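11S globulin (Wrightia tinctoria, PDB 5WXU) probably serves as a hexameric seed storage protein, a nutrient reservoir of the 11S globulin family, and binds the plant hormone auxin (indole-3-acetic acid). Local coordinates at residues Q330-I344 with K396-T410. Residues are numbered along the deposited sequence; the frame is centred on the assembly and turned at random.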
loop_
_atom_site.group_PDB
_atom_site.type_symbol
_atom_site.label_atom_id
_atom_site.label_comp_id
_atom_site.label_asym_id
_atom_site.label_seq_id
_atom_site.Cartn_x
_atom_site.Cartn_y
_atom_site.Cartn_z
ATOM N N GLN B 330 12.468 4.084 -8.281
ATOM C CA GLN B 330 11.764 5.027 -9.174
ATOM C C GLN B 330 12.598 5.249 -10.451
ATOM O O GLN B 330 12.764 6.361 -10.901
ATOM C CB GLN B 330 11.513 6.359 -8.465
ATOM C CG GLN B 330 10.856 6.086 -7.103
ATOM C CD GLN B 330 10.124 7.284 -6.577
ATOM O OE1 GLN B 330 10.557 8.395 -6.769
ATOM N NE2 GLN B 330 9.010 7.049 -5.877
ATOM N N LEU B 331 13.045 4.146 -11.029
ATOM C CA LEU B 331 13.761 4.147 -12.317
ATOM C C LEU B 331 13.219 3.035 -13.209
ATOM O O LEU B 331 12.617 2.033 -12.708
ATOM C CB LEU B 331 15.251 3.935 -12.044
ATOM C CG LEU B 331 15.981 5.058 -11.305
ATOM C CD1 LEU B 331 17.321 4.517 -10.830
ATOM C CD2 LEU B 331 16.238 6.245 -12.229
ATOM N N SER B 332 13.442 3.217 -14.526
ATOM C CA SER B 332 13.030 2.266 -15.545
ATOM C C SER B 332 14.143 2.254 -16.594
ATOM O O SER B 332 14.910 3.211 -16.674
ATOM C CB SER B 332 11.765 2.766 -16.293
ATOM O OG SER B 332 10.627 3.017 -15.517
ATOM N N ALA B 333 14.102 1.254 -17.462
ATOM C CA ALA B 333 14.994 1.272 -18.643
ATOM C C ALA B 333 14.411 0.543 -19.775
ATOM O O ALA B 333 13.377 -0.031 -19.656
ATOM C CB ALA B 333 16.328 0.623 -18.245
ATOM N N ASN B 334 15.010 0.710 -20.949
ATOM C CA ASN B 334 14.644 -0.055 -22.157
ATOM C C ASN B 334 15.854 -0.242 -23.057
ATOM O O ASN B 334 16.819 0.459 -22.906
ATOM C CB ASN B 334 13.433 0.533 -22.858
ATOM C CG ASN B 334 13.746 1.799 -23.618
ATOM O OD1 ASN B 334 14.739 1.838 -24.322
ATOM N ND2 ASN B 334 12.904 2.795 -23.524
ATOM N N ARG B 335 15.745 -1.214 -23.944
ATOM C CA ARG B 335 16.675 -1.442 -25.040
ATOM C C ARG B 335 15.839 -1.289 -26.274
ATOM O O ARG B 335 14.795 -1.994 -26.398
ATOM C CB ARG B 335 17.297 -2.820 -24.989
ATOM C CG ARG B 335 18.342 -2.920 -26.128
ATOM C CD ARG B 335 19.101 -4.241 -26.163
ATOM N NE ARG B 335 18.261 -5.320 -26.624
ATOM C CZ ARG B 335 18.201 -5.810 -27.874
ATOM N NH1 ARG B 335 19.003 -5.399 -28.848
ATOM N NH2 ARG B 335 17.359 -6.809 -28.081
ATOM N N GLU B 336 16.292 -0.459 -27.229
ATOM C CA GLU B 336 15.611 -0.366 -28.512
ATOM C C GLU B 336 16.601 -0.777 -29.578
ATOM O O GLU B 336 17.770 -0.371 -29.573
ATOM C CB GLU B 336 15.150 1.061 -28.798
ATOM C CG GLU B 336 14.171 1.666 -27.823
ATOM C CD GLU B 336 13.828 3.112 -28.209
ATOM O OE1 GLU B 336 14.684 3.774 -28.803
ATOM O OE2 GLU B 336 12.709 3.575 -27.910
ATOM N N TYR B 337 16.144 -1.649 -30.471
ATOM C CA TYR B 337 16.932 -2.124 -31.612
ATOM C C TYR B 337 16.128 -1.802 -32.868
ATOM O O TYR B 337 15.030 -2.263 -33.050
ATOM C CB TYR B 337 17.293 -3.593 -31.472
ATOM C CG TYR B 337 18.208 -4.018 -32.553
ATOM C CD1 TYR B 337 19.576 -3.689 -32.507
ATOM C CD2 TYR B 337 17.711 -4.640 -33.676
ATOM C CE1 TYR B 337 20.444 -4.011 -33.567
ATOM C CE2 TYR B 337 18.541 -4.972 -34.736
ATOM C CZ TYR B 337 19.904 -4.672 -34.678
ATOM O OH TYR B 337 20.686 -5.055 -35.740
ATOM N N LEU B 338 16.712 -0.988 -33.737
ATOM C CA LEU B 338 16.128 -0.657 -35.007
ATOM C C LEU B 338 16.939 -1.221 -36.136
ATOM O O LEU B 338 18.141 -1.049 -36.210
ATOM C CB LEU B 338 15.981 0.855 -35.190
ATOM C CG LEU B 338 15.036 1.530 -34.198
ATOM C CD1 LEU B 338 15.111 3.033 -34.373
ATOM C CD2 LEU B 338 13.613 1.022 -34.351
ATOM N N TYR B 339 16.215 -1.872 -37.046
ATOM C CA TYR B 339 16.783 -2.230 -38.320
ATOM C C TYR B 339 17.092 -1.031 -39.174
ATOM O O TYR B 339 16.602 0.084 -38.981
ATOM C CB TYR B 339 15.874 -3.202 -39.055
ATOM C CG TYR B 339 15.767 -4.562 -38.394
ATOM C CD1 TYR B 339 16.874 -5.406 -38.339
ATOM C CD2 TYR B 339 14.600 -5.016 -37.867
ATOM C CE1 TYR B 339 16.795 -6.649 -37.736
ATOM C CE2 TYR B 339 14.491 -6.264 -37.263
ATOM C CZ TYR B 339 15.581 -7.073 -37.177
ATOM O OH TYR B 339 15.447 -8.308 -36.559
ATOM N N PRO B 340 17.901 -1.270 -40.247
ATOM C CA PRO B 340 18.257 -0.074 -40.985
ATOM C C PRO B 340 17.082 0.730 -41.505
ATOM O O PRO B 340 16.140 0.165 -42.018
ATOM C CB PRO B 340 19.131 -0.627 -42.138
ATOM C CG PRO B 340 19.767 -1.796 -41.557
ATOM C CD PRO B 340 18.742 -2.417 -40.577
ATOM N N ASN B 341 17.130 2.050 -41.345
ATOM C CA ASN B 341 16.070 2.962 -41.754
ATOM C C ASN B 341 14.710 2.900 -41.002
ATOM O O ASN B 341 13.807 3.690 -41.320
ATOM C CB ASN B 341 15.779 2.839 -43.240
ATOM C CG ASN B 341 17.055 2.929 -44.069
ATOM O OD1 ASN B 341 17.352 2.024 -44.863
ATOM N ND2 ASN B 341 17.807 3.987 -43.861
ATOM N N ALA B 342 14.602 2.013 -40.013
ATOM C CA ALA B 342 13.357 1.895 -39.197
ATOM C C ALA B 342 13.278 3.053 -38.184
ATOM O O ALA B 342 14.308 3.761 -37.893
ATOM C CB ALA B 342 13.372 0.540 -38.502
ATOM N N MET B 343 12.055 3.329 -37.685
ATOM C CA MET B 343 11.818 4.470 -36.784
ATOM C C MET B 343 11.104 3.978 -35.529
ATOM O O MET B 343 10.447 2.907 -35.540
ATOM C CB MET B 343 10.927 5.519 -37.433
ATOM C CG MET B 343 11.648 6.214 -38.572
ATOM S SD MET B 343 10.388 7.240 -39.371
ATOM C CE MET B 343 11.232 8.777 -39.560
ATOM N N ILE B 344 11.337 4.707 -34.438
ATOM C CA ILE B 344 10.410 4.664 -33.332
ATOM C C ILE B 344 9.411 5.784 -33.594
ATOM O O ILE B 344 9.781 6.894 -34.066
ATOM C CB ILE B 344 11.109 4.872 -31.974
ATOM C CG1 ILE B 344 12.131 3.770 -31.656
ATOM C CG2 ILE B 344 10.100 4.845 -30.847
ATOM C CD1 ILE B 344 11.593 2.379 -31.458
ATOM N N LYS B 396 13.126 9.358 -33.847
ATOM C CA LYS B 396 14.379 8.679 -34.104
ATOM C C LYS B 396 14.199 7.851 -35.382
ATOM O O LYS B 396 13.146 7.220 -35.587
ATOM C CB LYS B 396 14.796 7.710 -32.939
ATOM C CG LYS B 396 14.715 8.267 -31.507
ATOM C CD LYS B 396 15.274 7.293 -30.415
ATOM C CE LYS B 396 14.296 6.961 -29.277
ATOM N NZ LYS B 396 14.863 7.269 -27.913
ATOM N N GLN B 397 15.245 7.835 -36.226
ATOM C CA GLN B 397 15.305 6.928 -37.380
ATOM C C GLN B 397 16.705 6.372 -37.466
ATOM O O GLN B 397 17.692 7.142 -37.396
ATOM C CB GLN B 397 15.037 7.651 -38.674
ATOM C CG GLN B 397 15.073 6.712 -39.888
ATOM C CD GLN B 397 14.474 7.318 -41.114
ATOM O OE1 GLN B 397 14.507 8.538 -41.315
ATOM N NE2 GLN B 397 13.937 6.455 -41.979
ATOM N N ALA B 398 16.786 5.083 -37.646
ATOM C CA ALA B 398 18.106 4.413 -37.740
ATOM C C ALA B 398 18.704 4.734 -39.093
ATOM O O ALA B 398 17.983 4.920 -40.100
ATOM C CB ALA B 398 18.003 2.925 -37.617
ATOM N N GLY B 399 20.015 4.759 -39.121
ATOM C CA GLY B 399 20.711 4.853 -40.394
ATOM C C GLY B 399 20.888 3.496 -41.013
ATOM O O GLY B 399 20.334 2.479 -40.580
ATOM N N PRO B 400 21.731 3.429 -42.076
ATOM C CA PRO B 400 21.955 2.211 -42.837
ATOM C C PRO B 400 22.566 0.991 -42.110
ATOM O O PRO B 400 22.461 -0.109 -42.626
ATOM C CB PRO B 400 22.851 2.704 -44.007
ATOM C CG PRO B 400 23.473 3.938 -43.522
ATOM C CD PRO B 400 22.649 4.540 -42.447
ATOM N N GLN B 401 23.104 1.163 -40.911
ATOM C CA GLN B 401 23.708 0.061 -40.136
ATOM C C GLN B 401 22.765 -0.315 -38.970
ATOM O O GLN B 401 23.121 -1.174 -38.150
ATOM C CB GLN B 401 25.110 0.399 -39.571
ATOM C CG GLN B 401 26.264 0.268 -40.594
ATOM C CD GLN B 401 26.118 1.314 -41.674
ATOM O OE1 GLN B 401 25.999 2.527 -41.362
ATOM N NE2 GLN B 401 26.061 0.868 -42.958
ATOM N N GLY B 402 21.605 0.333 -38.871
ATOM C CA GLY B 402 20.739 -0.000 -37.731
ATOM C C GLY B 402 21.119 0.931 -36.621
ATOM O O GLY B 402 21.992 1.795 -36.766
ATOM N N LEU B 403 20.495 0.740 -35.464
ATOM C CA LEU B 403 20.679 1.612 -34.334
ATOM C C LEU B 403 20.256 0.806 -33.095
ATOM O O LEU B 403 19.194 0.228 -33.088
ATOM C CB LEU B 403 19.858 2.927 -34.441
ATOM C CG LEU B 403 19.921 3.802 -33.153
ATOM C CD1 LEU B 403 21.346 4.308 -32.966
ATOM C CD2 LEU B 403 18.985 4.939 -33.330
ATOM N N GLU B 404 21.129 0.702 -32.118
ATOM C CA GLU B 404 20.816 0.081 -30.824
ATOM C C GLU B 404 21.066 1.144 -29.746
ATOM O O GLU B 404 22.106 1.814 -29.710
ATOM C CB GLU B 404 21.650 -1.141 -30.499
ATOM C CG GLU B 404 21.158 -1.832 -29.186
ATOM C CD GLU B 404 22.069 -2.950 -28.804
ATOM O OE1 GLU B 404 23.278 -2.714 -28.775
ATOM O OE2 GLU B 404 21.627 -4.112 -28.675
ATOM N N LEU B 405 20.088 1.297 -28.848
ATOM C CA LEU B 405 20.159 2.236 -27.742
ATOM C C LEU B 405 19.706 1.501 -26.465
ATOM O O LEU B 405 18.804 0.659 -26.507
ATOM C CB LEU B 405 19.070 3.339 -27.953
ATOM C CG LEU B 405 18.856 4.182 -29.173
ATOM C CD1 LEU B 405 17.698 5.129 -28.959
ATOM C CD2 LEU B 405 20.121 5.011 -29.454
ATOM N N TYR B 406 20.280 1.893 -25.350
ATOM C CA TYR B 406 19.765 1.633 -23.990
ATOM C C TYR B 406 19.380 2.983 -23.368
ATOM O O TYR B 406 20.146 3.954 -23.441
ATOM C CB TYR B 406 20.752 0.955 -23.102
ATOM C CG TYR B 406 21.097 -0.468 -23.464
ATOM C CD1 TYR B 406 21.994 -0.782 -24.541
ATOM C CD2 TYR B 406 20.570 -1.542 -22.747
ATOM C CE1 TYR B 406 22.287 -2.076 -24.844
ATOM C CE2 TYR B 406 20.902 -2.847 -23.061
ATOM C CZ TYR B 406 21.767 -3.106 -24.094
ATOM O OH TYR B 406 22.117 -4.379 -24.420
ATOM N N THR B 407 18.206 3.029 -22.749
ATOM C CA THR B 407 17.654 4.250 -22.173
ATOM C C THR B 407 17.286 4.022 -20.753
ATOM O O THR B 407 16.790 2.960 -20.415
ATOM C CB THR B 407 16.456 4.716 -22.965
ATOM O OG1 THR B 407 16.885 4.939 -24.329
ATOM C CG2 THR B 407 15.924 5.936 -22.484
ATOM N N VAL B 408 17.664 4.977 -19.930
ATOM C CA VAL B 408 17.290 5.010 -18.480
ATOM C C VAL B 408 16.278 6.089 -18.371
ATOM O O VAL B 408 16.463 7.207 -18.891
ATOM C CB VAL B 408 18.514 5.334 -17.627
ATOM C CG1 VAL B 408 18.082 5.597 -16.155
ATOM C CG2 VAL B 408 19.453 4.168 -17.733
ATOM N N LYS B 409 15.184 5.840 -17.604
ATOM C CA LYS B 409 14.149 6.876 -17.460
ATOM C C LYS B 409 13.906 7.117 -15.997
ATOM O O LYS B 409 13.999 6.176 -15.184
ATOM C CB LYS B 409 12.848 6.511 -18.161
ATOM C CG LYS B 409 12.972 6.441 -19.673
ATOM C CD LYS B 409 11.654 6.207 -20.355
ATOM C CE LYS B 409 11.941 5.968 -21.835
ATOM N NZ LYS B 409 10.688 6.177 -22.623
ATOM N N THR B 410 13.638 8.378 -15.649
ATOM C CA THR B 410 13.600 8.814 -14.228
ATOM C C THR B 410 12.199 8.641 -13.584
ATOM O O THR B 410 11.714 9.512 -12.825
ATOM C CB THR B 410 14.051 10.256 -14.050
ATOM O OG1 THR B 410 13.244 11.137 -14.852
ATOM C CG2 THR B 410 15.443 10.483 -14.444
HETATM O O HOH W 1 18.134 6.073 -42.506
#
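Strands 332-338 and 402-409 run antiparallel, pairing Ser332 with Lys409 through Leu338 with Leu403; 330-344 then turns a corner into a second sheet, from which 396-410 has just come, and there Met343 pairs with Gln397. The two corners meet at Pro340 and Gly402. Gly402 CA sits close to Leu338 O, at backbone angles that call for glycine.

On one face of the first sheet, Arg335 CG lies over a face of the Tyr406 ring, 4.0 Å from its centroid, in a CH-pi contact. Arg335 starts extended, CG anti to the backbone N (chi1 -176°), then bends at chi3 and brings NH1 to Glu404 OE2 at 2.9 Å. Its NE is bonded to Leu299 O. The salt bridge to Glu404 uses the anti lone pair of OE2, with the guanidinium and carboxylate planes nearly perpendicular. OE2 also pairs with Arg360, and OE1 bonds Thr359. A leucine in place of Arg335 would probably leave the buried Glu404 carboxylate short of one positive partner.

The other face turns into the barrel. There Glu336 OE1 touches Leu405 CD1 at 3.3 Å and forms a long salt bridge, 3.6 Å, to Lys396 NZ from the opposite sheet. Ala398 CB packs on Leu338 CB at 3.8 Å. Gln397 and Met343 point away from this interior; Gln397 NE2 gives a straight 2.8 Å bond to Asn341 O at the corner.

The contact thus joins both sheets of the C-terminal cupin barrel. Strands 313-318 and 354-359 flank the central pair. Strand 102-108 packs on Ala333, Tyr406 and Val408, and Glu273 of a neighbouring subunit forms a second salt bridge with Arg335.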